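Local coordinates for protein glycerol dehydrogenase (Schizosaccharomyces pombe, PDB 1TA9) that oxidises glycerol to dihydroxyacetone with NAD(+), probably using a catalytic zinc ion, and serves in the assimilation of glycerol, at residues P69-Q74 and K87-K92; I213-I218 and N293-N298; A390-R393 and S397-N400. All blocks are in the same frame, centred on the assembly; numbering follows the deposited sequence.

Interaction 1: P69-Q74 and K87-K92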
loop_
_atom_site.group_PDB
_atom_site.type_symbol
_atom_site.label_atom_id
_atom_site.label_comp_id
_atom_site.label_asym_id
_atom_site.label_seq_id
_atom_site.Cartn_x
_atom_site.Cartn_y
_atom_site.Cartn_z
ATOM N N PRO B 69 -30.385 -4.596 -26.995
ATOM C CA PRO B 69 -31.744 -5.103 -27.184
ATOM C C PRO B 69 -32.569 -4.068 -26.418
ATOM O O PRO B 69 -32.018 -3.344 -25.578
ATOM C CB PRO B 69 -31.727 -6.441 -26.451
ATOM C CG PRO B 69 -30.282 -6.881 -26.574
ATOM C CD PRO B 69 -29.539 -5.594 -26.312
ATOM N N GLN B 70 -33.864 -3.984 -26.687
ATOM C CA GLN B 70 -34.692 -3.025 -25.970
ATOM C C GLN B 70 -34.910 -3.438 -24.518
ATOM O O GLN B 70 -34.999 -2.589 -23.626
ATOM C CB GLN B 70 -36.040 -2.873 -26.660
ATOM C CG GLN B 70 -35.938 -2.291 -28.053
ATOM C CD GLN B 70 -37.289 -2.143 -28.707
ATOM O OE1 GLN B 70 -37.914 -3.132 -29.106
ATOM N NE2 GLN B 70 -37.761 -0.905 -28.809
ATOM N N LYS B 71 -35.007 -4.744 -24.287
ATOM C CA LYS B 71 -35.230 -5.261 -22.942
ATOM C C LYS B 71 -34.516 -6.591 -22.726
ATOM O O LYS B 71 -34.386 -7.398 -23.648
ATOM C CB LYS B 71 -36.727 -5.485 -22.693
ATOM C CG LYS B 71 -37.611 -4.252 -22.802
ATOM C CD LYS B 71 -37.508 -3.357 -21.580
ATOM C CE LYS B 71 -38.577 -2.270 -21.639
ATOM N NZ LYS B 71 -38.445 -1.262 -20.551
ATOM N N TYR B 72 -34.048 -6.799 -21.498
ATOM C CA TYR B 72 -33.403 -8.043 -21.100
ATOM C C TYR B 72 -34.103 -8.394 -19.799
ATOM O O TYR B 72 -34.075 -7.617 -18.850
ATOM C CB TYR B 72 -31.902 -7.853 -20.869
ATOM C CG TYR B 72 -31.233 -9.054 -20.235
ATOM C CD1 TYR B 72 -31.174 -9.196 -18.845
ATOM C CD2 TYR B 72 -30.672 -10.058 -21.022
ATOM C CE1 TYR B 72 -30.572 -10.310 -18.259
ATOM C CE2 TYR B 72 -30.071 -11.172 -20.448
ATOM C CZ TYR B 72 -30.022 -11.294 -19.066
ATOM O OH TYR B 72 -29.420 -12.401 -18.502
ATOM N N VAL B 73 -34.754 -9.552 -19.771
ATOM C CA VAL B 73 -35.503 -9.982 -18.592
ATOM C C VAL B 73 -35.032 -11.355 -18.147
ATOM O O VAL B 73 -35.026 -12.295 -18.937
ATOM C CB VAL B 73 -37.011 -10.043 -18.902
ATOM C CG1 VAL B 73 -37.790 -10.475 -17.663
ATOM C CG2 VAL B 73 -37.485 -8.682 -19.395
ATOM N N GLN B 74 -34.656 -11.459 -16.876
ATOM C CA GLN B 74 -34.143 -12.702 -16.307
ATOM C C GLN B 74 -34.749 -12.998 -14.927
ATOM O O GLN B 74 -34.693 -12.165 -14.023
ATOM C CB GLN B 74 -32.622 -12.582 -16.191
ATOM C CG GLN B 74 -31.926 -13.723 -15.491
ATOM C CD GLN B 74 -30.484 -13.385 -15.159
ATOM O OE1 GLN B 74 -29.749 -12.869 -16.001
ATOM N NE2 GLN B 74 -30.071 -13.680 -13.929
ATOM N N LYS B 87 -46.358 -8.491 -24.208
ATOM C CA LYS B 87 -47.399 -7.525 -24.560
ATOM C C LYS B 87 -46.854 -6.196 -25.073
ATOM O O LYS B 87 -47.578 -5.425 -25.708
ATOM C CB LYS B 87 -48.324 -7.273 -23.362
ATOM C CG LYS B 87 -47.718 -6.428 -22.250
ATOM C CD LYS B 87 -48.718 -6.234 -21.118
ATOM C CE LYS B 87 -48.171 -5.307 -20.039
ATOM N NZ LYS B 87 -49.136 -5.136 -18.912
ATOM N N LYS B 88 -45.579 -5.926 -24.799
ATOM C CA LYS B 88 -44.956 -4.687 -25.250
ATOM C C LYS B 88 -44.807 -4.665 -26.769
ATOM O O LYS B 88 -44.728 -3.594 -27.375
ATOM C CB LYS B 88 -43.579 -4.513 -24.599
ATOM C CG LYS B 88 -43.614 -4.314 -23.087
ATOM C CD LYS B 88 -42.205 -4.309 -22.499
ATOM C CE LYS B 88 -42.232 -4.078 -20.996
ATOM N NZ LYS B 88 -42.651 -2.688 -20.655
ATOM N N TRP B 89 -44.770 -5.845 -27.382
ATOM C CA TRP B 89 -44.620 -5.949 -28.832
ATOM C C TRP B 89 -45.809 -6.599 -29.529
ATOM O O TRP B 89 -46.063 -6.333 -30.705
ATOM C CB TRP B 89 -43.360 -6.743 -29.179
ATOM C CG TRP B 89 -42.101 -6.072 -28.753
ATOM C CD1 TRP B 89 -41.405 -5.115 -29.435
ATOM C CD2 TRP B 89 -41.415 -6.262 -27.513
ATOM N NE1 TRP B 89 -40.324 -4.695 -28.692
ATOM C CE2 TRP B 89 -40.309 -5.385 -27.507
ATOM C CE3 TRP B 89 -41.629 -7.089 -26.403
ATOM C CZ2 TRP B 89 -39.418 -5.309 -26.433
ATOM C CZ3 TRP B 89 -40.741 -7.015 -25.332
ATOM C CH2 TRP B 89 -39.650 -6.129 -25.358
ATOM N N ALA B 90 -46.529 -7.455 -28.813
ATOM C CA ALA B 90 -47.671 -8.145 -29.401
ATOM C C ALA B 90 -48.727 -8.533 -28.374
ATOM O O ALA B 90 -48.408 -9.097 -27.327
ATOM C CB ALA B 90 -47.192 -9.386 -30.135
ATOM N N THR B 91 -49.986 -8.231 -28.681
ATOM C CA THR B 91 -51.090 -8.573 -27.792
ATOM C C THR B 91 -52.119 -9.444 -28.507
ATOM O O THR B 91 -53.066 -9.923 -27.882
ATOM C CB THR B 91 -51.823 -7.316 -27.265
ATOM O OG1 THR B 91 -52.392 -6.594 -28.363
ATOM C CG2 THR B 91 -50.867 -6.408 -26.515
ATOM N N LYS B 92 -51.930 -9.660 -29.808
ATOM C CA LYS B 92 -52.881 -10.450 -30.589
ATOM C C LYS B 92 -52.358 -11.767 -31.154
ATOM O O LYS B 92 -53.001 -12.807 -31.004
ATOM C CB LYS B 92 -53.445 -9.597 -31.730
#
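Trp89 presents the nitrogen side of its indole to Gln70: NE1 donates to Gln70 OE1 at 2.9 Å with an N-H...O angle of 157°. The oxygen lies close to the indole plane, yet the donor is tilted from the carbonyl plane, and amide and ring are turned 56° apart. On the far corner of the same indole, Trp89 CH2 rests against Lys71 CG at 3.8 Å, again at the ring edge. Lys71 bends at chi2 (-77°) and runs on past the indole until its CE meets Lys88 CE at 4.1 Å, the two chains crossing at about a right angle. Lys88 CB in turn lies over one indole face, offset toward the rim.

Farther out, Asn209 ND2 gives Gln70 OE1 a second hydrogen bond. Strand 71-75, outermost within this chain in the parallel sheet, pairs antiparallel with a strand of the second subunit; Trp89, in the loop from helix 82-86 to strand 93-98, also packs on Leu210 of the neighbouring strand. Lys71 NZ and Lys88 NZ stand 4.4 Å apart; each has its acceptor on the second subunit, Thr67 OG1 and Pro205 O respectively. Assembly therefore probably eases the repulsion between these like charges, while two N-H donors hold the Gln70 carbonyl.

Interaction 2: I213-I218 and N293-N298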
loop_
_atom_site.group_PDB
_atom_site.type_symbol
_atom_site.label_atom_id
_atom_site.label_comp_id
_atom_site.label_asym_id
_atom_site.label_seq_id
_atom_site.Cartn_x
_atom_site.Cartn_y
_atom_site.Cartn_z
ATOM N N ILE B 213 -35.096 -14.734 -20.265
ATOM C CA ILE B 213 -34.496 -15.926 -19.670
ATOM C C ILE B 213 -35.177 -16.412 -18.402
ATOM O O ILE B 213 -35.346 -15.650 -17.450
ATOM C CB ILE B 213 -33.011 -15.671 -19.310
ATOM C CG1 ILE B 213 -32.255 -15.165 -20.536
ATOM C CG2 ILE B 213 -32.368 -16.955 -18.773
ATOM C CD1 ILE B 213 -30.829 -14.751 -20.236
ATOM N N ASP B 214 -35.554 -17.689 -18.387
ATOM C CA ASP B 214 -36.172 -18.286 -17.211
ATOM C C ASP B 214 -35.051 -19.080 -16.540
ATOM O O ASP B 214 -34.603 -20.102 -17.056
ATOM C CB ASP B 214 -37.328 -19.205 -17.621
ATOM C CG ASP B 214 -38.066 -19.797 -16.424
ATOM O OD1 ASP B 214 -39.299 -19.994 -16.522
ATOM O OD2 ASP B 214 -37.419 -20.077 -15.392
ATOM N N THR B 215 -34.587 -18.595 -15.394
ATOM C CA THR B 215 -33.483 -19.243 -14.700
ATOM C C THR B 215 -33.793 -20.606 -14.081
ATOM O O THR B 215 -32.877 -21.319 -13.665
ATOM C CB THR B 215 -32.885 -18.303 -13.644
ATOM O OG1 THR B 215 -33.928 -17.784 -12.815
ATOM C CG2 THR B 215 -32.168 -17.140 -14.329
ATOM N N ASP B 216 -35.067 -20.983 -14.021
ATOM C CA ASP B 216 -35.399 -22.299 -13.486
ATOM C C ASP B 216 -35.027 -23.305 -14.568
ATOM O O ASP B 216 -34.611 -24.431 -14.284
ATOM C CB ASP B 216 -36.886 -22.409 -13.151
ATOM C CG ASP B 216 -37.217 -23.698 -12.419
ATOM O OD1 ASP B 216 -37.779 -24.621 -13.047
ATOM O OD2 ASP B 216 -36.898 -23.793 -11.214
ATOM N N VAL B 217 -35.176 -22.888 -15.820
ATOM C CA VAL B 217 -34.819 -23.740 -16.946
ATOM C C VAL B 217 -33.294 -23.828 -17.013
ATOM O O VAL B 217 -32.724 -24.899 -17.236
ATOM C CB VAL B 217 -35.342 -23.159 -18.271
ATOM C CG1 VAL B 217 -34.813 -23.976 -19.449
ATOM C CG2 VAL B 217 -36.865 -23.150 -18.267
ATOM N N ILE B 218 -32.637 -22.693 -16.807
ATOM C CA ILE B 218 -31.182 -22.648 -16.852
ATOM C C ILE B 218 -30.534 -23.502 -15.755
ATOM O O ILE B 218 -29.605 -24.266 -16.027
ATOM C CB ILE B 218 -30.660 -21.186 -16.719
ATOM C CG1 ILE B 218 -31.327 -20.281 -17.760
ATOM C CG2 ILE B 218 -29.153 -21.159 -16.889
ATOM C CD1 ILE B 218 -31.170 -20.747 -19.201
ATOM N N ASN B 293 -26.241 -14.179 -11.057
ATOM C CA ASN B 293 -25.266 -13.171 -11.466
ATOM C C ASN B 293 -24.487 -13.627 -12.692
ATOM O O ASN B 293 -24.230 -12.845 -13.614
ATOM C CB ASN B 293 -24.270 -12.872 -10.342
ATOM C CG ASN B 293 -24.898 -12.131 -9.184
ATOM O OD1 ASN B 293 -25.943 -11.490 -9.327
ATOM N ND2 ASN B 293 -24.248 -12.195 -8.027
ATOM N N VAL B 294 -24.106 -14.899 -12.696
ATOM C CA VAL B 294 -23.345 -15.448 -13.809
ATOM C C VAL B 294 -24.222 -15.620 -15.045
ATOM O O VAL B 294 -23.739 -15.521 -16.174
ATOM C CB VAL B 294 -22.676 -16.782 -13.407
ATOM C CG1 VAL B 294 -21.962 -17.404 -14.603
ATOM C CG2 VAL B 294 -21.675 -16.516 -12.286
ATOM N N VAL B 295 -25.513 -15.872 -14.846
ATOM C CA VAL B 295 -26.401 -15.984 -15.998
ATOM C C VAL B 295 -26.409 -14.598 -16.645
ATOM O O VAL B 295 -26.354 -14.473 -17.874
ATOM C CB VAL B 295 -27.841 -16.386 -15.592
ATOM C CG1 VAL B 295 -28.785 -16.206 -16.777
ATOM C CG2 VAL B 295 -27.860 -17.846 -15.141
ATOM N N GLU B 296 -26.450 -13.551 -15.821
ATOM C CA GLU B 296 -26.436 -12.195 -16.370
ATOM C C GLU B 296 -25.093 -11.912 -17.051
ATOM O O GLU B 296 -25.048 -11.317 -18.122
ATOM C CB GLU B 296 -26.686 -11.128 -15.288
ATOM C CG GLU B 296 -26.807 -9.730 -15.905
ATOM C CD GLU B 296 -26.697 -8.584 -14.913
ATOM O OE1 GLU B 296 -26.303 -7.482 -15.355
ATOM O OE2 GLU B 296 -27.008 -8.762 -13.715
ATOM N N ALA B 297 -23.998 -12.338 -16.430
ATOM C CA ALA B 297 -22.674 -12.112 -17.005
ATOM C C ALA B 297 -22.508 -12.850 -18.335
ATOM O O ALA B 297 -21.977 -12.300 -19.303
ATOM C CB ALA B 297 -21.593 -12.560 -16.025
ATOM N N ASN B 298 -22.972 -14.093 -18.376
ATOM C CA ASN B 298 -22.867 -14.913 -19.577
ATOM C C ASN B 298 -23.740 -14.425 -20.723
ATOM O O ASN B 298 -23.415 -14.631 -21.891
ATOM C CB ASN B 298 -23.270 -16.360 -19.269
ATOM C CG ASN B 298 -22.196 -17.127 -18.528
ATOM O OD1 ASN B 298 -21.189 -16.562 -18.104
ATOM N ND2 ASN B 298 -22.411 -18.427 -18.363
#
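Val295 faces 213-218 with both methyls because its chi1 of 168° sets CG1 opposite the backbone N and CG2 beside it, splitting the isopropyl group between two isoleucines. Ile213 and Ile218 share nearly the same first torsion (-54° and -53°), which turns CG2, the short branch, onto the valine in each case. Ile213 CG2 comes tip to tip with Val295 CG1 at 4.2 Å. Ile218 CG2 approaches the other methyl, Val295 CG2, at 4.0 Å and at a slant. Thr215 adds a third methyl, CG2 lying 4.3 Å from Val295 CG1, while its hydroxyl is hydrogen-bonded to Glu292 OE1.

One valine of helix 289-307 thus fits against the turn where strand 210-214 of the parallel sheet passes into helix 215-220. Asp214 caps that turn from the N-cap position: its OD2 accepts from Asp216 N at 2.9 Å, met nearly along the C-O axis. The same carboxylate also takes the backbone N-H of His77 and of Phe79, tying the helix start to the loop that follows strand 71-75. Ile218 leads on toward the coenzyme site, its side chain about 4 Å from that of Ala179, a probable NAD(+)-binding residue.

Helix 289-307 is also anchored on its other flank, where Glu296 forms a salt bridge with Arg64 of the second subunit.

All four touching residues are buried, and what passes between the two segments is methyl against methyl. Such a contact has little directionality: it rests on shape and exclusion of water, whereas the position of the strand-to-helix turn is probably set in large part by the directional bonds to the Asp214 carboxylate and by the backbone pairing with strand 71-75.

Interaction 3: A390-R393 and S397-N400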
loop_
_atom_site.group_PDB
_atom_site.type_symbol
_atom_site.label_atom_id
_atom_site.label_comp_id
_atom_site.label_asym_id
_atom_site.label_seq_id
_atom_site.Cartn_x
_atom_site.Cartn_y
_atom_site.Cartn_z
ATOM N N ALA B 390 -6.820 -20.415 -41.536
ATOM C CA ALA B 390 -8.252 -20.160 -41.367
ATOM C C ALA B 390 -8.469 -18.976 -40.428
ATOM O O ALA B 390 -9.343 -18.137 -40.647
ATOM C CB ALA B 390 -8.943 -21.401 -40.804
ATOM N N THR B 391 -7.664 -18.920 -39.375
ATOM C CA THR B 391 -7.752 -17.850 -38.389
ATOM C C THR B 391 -7.472 -16.481 -39.001
ATOM O O THR B 391 -8.095 -15.483 -38.631
ATOM C CB THR B 391 -6.743 -18.082 -37.248
ATOM O OG1 THR B 391 -7.044 -19.319 -36.589
ATOM C CG2 THR B 391 -6.793 -16.940 -36.237
ATOM N N LEU B 392 -6.544 -16.440 -39.951
ATOM C CA LEU B 392 -6.152 -15.182 -40.571
ATOM C C LEU B 392 -6.898 -14.760 -41.835
ATOM O O LEU B 392 -6.466 -13.838 -42.528
ATOM C CB LEU B 392 -4.644 -15.206 -40.841
ATOM C CG LEU B 392 -3.788 -15.248 -39.566
ATOM C CD1 LEU B 392 -2.365 -15.672 -39.899
ATOM C CD2 LEU B 392 -3.803 -13.880 -38.893
ATOM N N ARG B 393 -8.014 -15.417 -42.138
ATOM C CA ARG B 393 -8.788 -15.047 -43.317
ATOM C C ARG B 393 -9.184 -13.570 -43.221
ATOM O O ARG B 393 -9.414 -13.046 -42.128
ATOM C CB ARG B 393 -10.022 -15.948 -43.444
ATOM C CG ARG B 393 -9.667 -17.355 -43.928
ATOM C CD ARG B 393 -10.849 -18.316 -43.917
ATOM N NE ARG B 393 -11.962 -17.851 -44.737
ATOM C CZ ARG B 393 -13.092 -17.348 -44.249
ATOM N NH1 ARG B 393 -14.047 -16.950 -45.077
ATOM N NH2 ARG B 393 -13.272 -17.250 -42.936
ATOM N N SER B 397 -12.003 -11.614 -37.178
ATOM C CA SER B 397 -11.887 -10.575 -36.163
ATOM C C SER B 397 -10.469 -10.338 -35.651
ATOM O O SER B 397 -10.204 -9.321 -35.013
ATOM C CB SER B 397 -12.809 -10.900 -34.982
ATOM O OG SER B 397 -12.489 -12.159 -34.413
ATOM N N ILE B 398 -9.555 -11.264 -35.925
ATOM C CA ILE B 398 -8.186 -11.100 -35.449
ATOM C C ILE B 398 -7.535 -9.848 -36.051
ATOM O O ILE B 398 -6.612 -9.277 -35.472
ATOM C CB ILE B 398 -7.328 -12.357 -35.765
ATOM C CG1 ILE B 398 -5.981 -12.261 -35.048
ATOM C CG2 ILE B 398 -7.113 -12.495 -37.272
ATOM C CD1 ILE B 398 -5.206 -13.560 -35.045
ATOM N N HIS B 399 -8.040 -9.404 -37.197
ATOM C CA HIS B 399 -7.484 -8.227 -37.853
ATOM C C HIS B 399 -7.802 -6.916 -37.136
ATOM O O HIS B 399 -7.311 -5.858 -37.531
ATOM C CB HIS B 399 -7.959 -8.184 -39.304
ATOM C CG HIS B 399 -7.558 -9.394 -40.089
ATOM N ND1 HIS B 399 -6.241 -9.716 -40.333
ATOM C CD2 HIS B 399 -8.296 -10.393 -40.625
ATOM C CE1 HIS B 399 -6.184 -10.863 -40.984
ATOM N NE2 HIS B 399 -7.418 -11.296 -41.173
ATOM N N ASN B 400 -8.619 -6.979 -36.085
ATOM C CA ASN B 400 -8.944 -5.775 -35.316
ATOM C C ASN B 400 -7.763 -5.425 -34.414
ATOM O O ASN B 400 -7.644 -4.295 -33.942
ATOM C CB ASN B 400 -10.195 -5.981 -34.445
ATOM C CG ASN B 400 -11.476 -6.020 -35.258
ATOM O OD1 ASN B 400 -11.629 -5.279 -36.227
ATOM N ND2 ASN B 400 -12.412 -6.877 -34.854
#
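His399 reaches back from a short 3-10 segment to the backbone at the C-terminal end of helix 381-391, in the loop that leads to helix 407-428, in the helical part of this iron-containing alcohol dehydrogenase fold. Its neighbour Ile398 fills the inner side of the turn. From CB, which points toward 390-393, CG2 comes to 3.4 Å from Thr391 O and 3.9 Å from Leu392 CD2, and also sits over the centre of one face of the His399 imidazole. The other branch, CG1, lies opposite the backbone N (chi1 -170°) and carries CD1 to the methyl Thr391 CG2 at 3.9 Å, with Leu392 CD2 close by. The Thr391 and Ile398 side chains cross at about a right angle.

Ile410 of helix 407-428 and Ala316 of helix 313-322 close over the aliphatic group. The latter helix also supplies His315, a zinc ligand whose side chain is about 8 Å from that of Ile398.

The imidazole is held by its NE2 edge. His399 NE2 donates to Arg393 O and, weakly, at 3.0 Å to Leu392 O; both oxygens lie near the ring plane. Replacing His399 with an alanine would probably leave these two carbonyls without their shared donor and uncover the Ile398 methyl beneath the ring. Arg393 takes part here through its carbonyl; its CB points away, and NH1 bonds to Gln199 O. The stronger of the imidazole's two bonds is bent: His399 NE2 stands 2.8 Å from Arg393 O, above the carbonyl plane, with an N-H...O angle of 135°.

The three contacts follow one another along the chain. Interactions 1 and 2 have centres 18 Å apart and meet in the parallel sheet, where strands 71-75 and 210-214 are neighbours; Val73 O and Ile213 N, 2.8 Å apart, probably form a hydrogen bond there, and Gln74 OE1 packs on Val295 CG1 at 3.6 Å. Both also reach the second subunit, so the sheet edge and helix 289-307 connect the interior of the chain to the interface. Interaction 3 lies across the chain's centre, 36 Å and 31 Å from the other two, centre to centre, among helices near the zinc. The set thus spans the protein from the sheet to the metal-binding helical region.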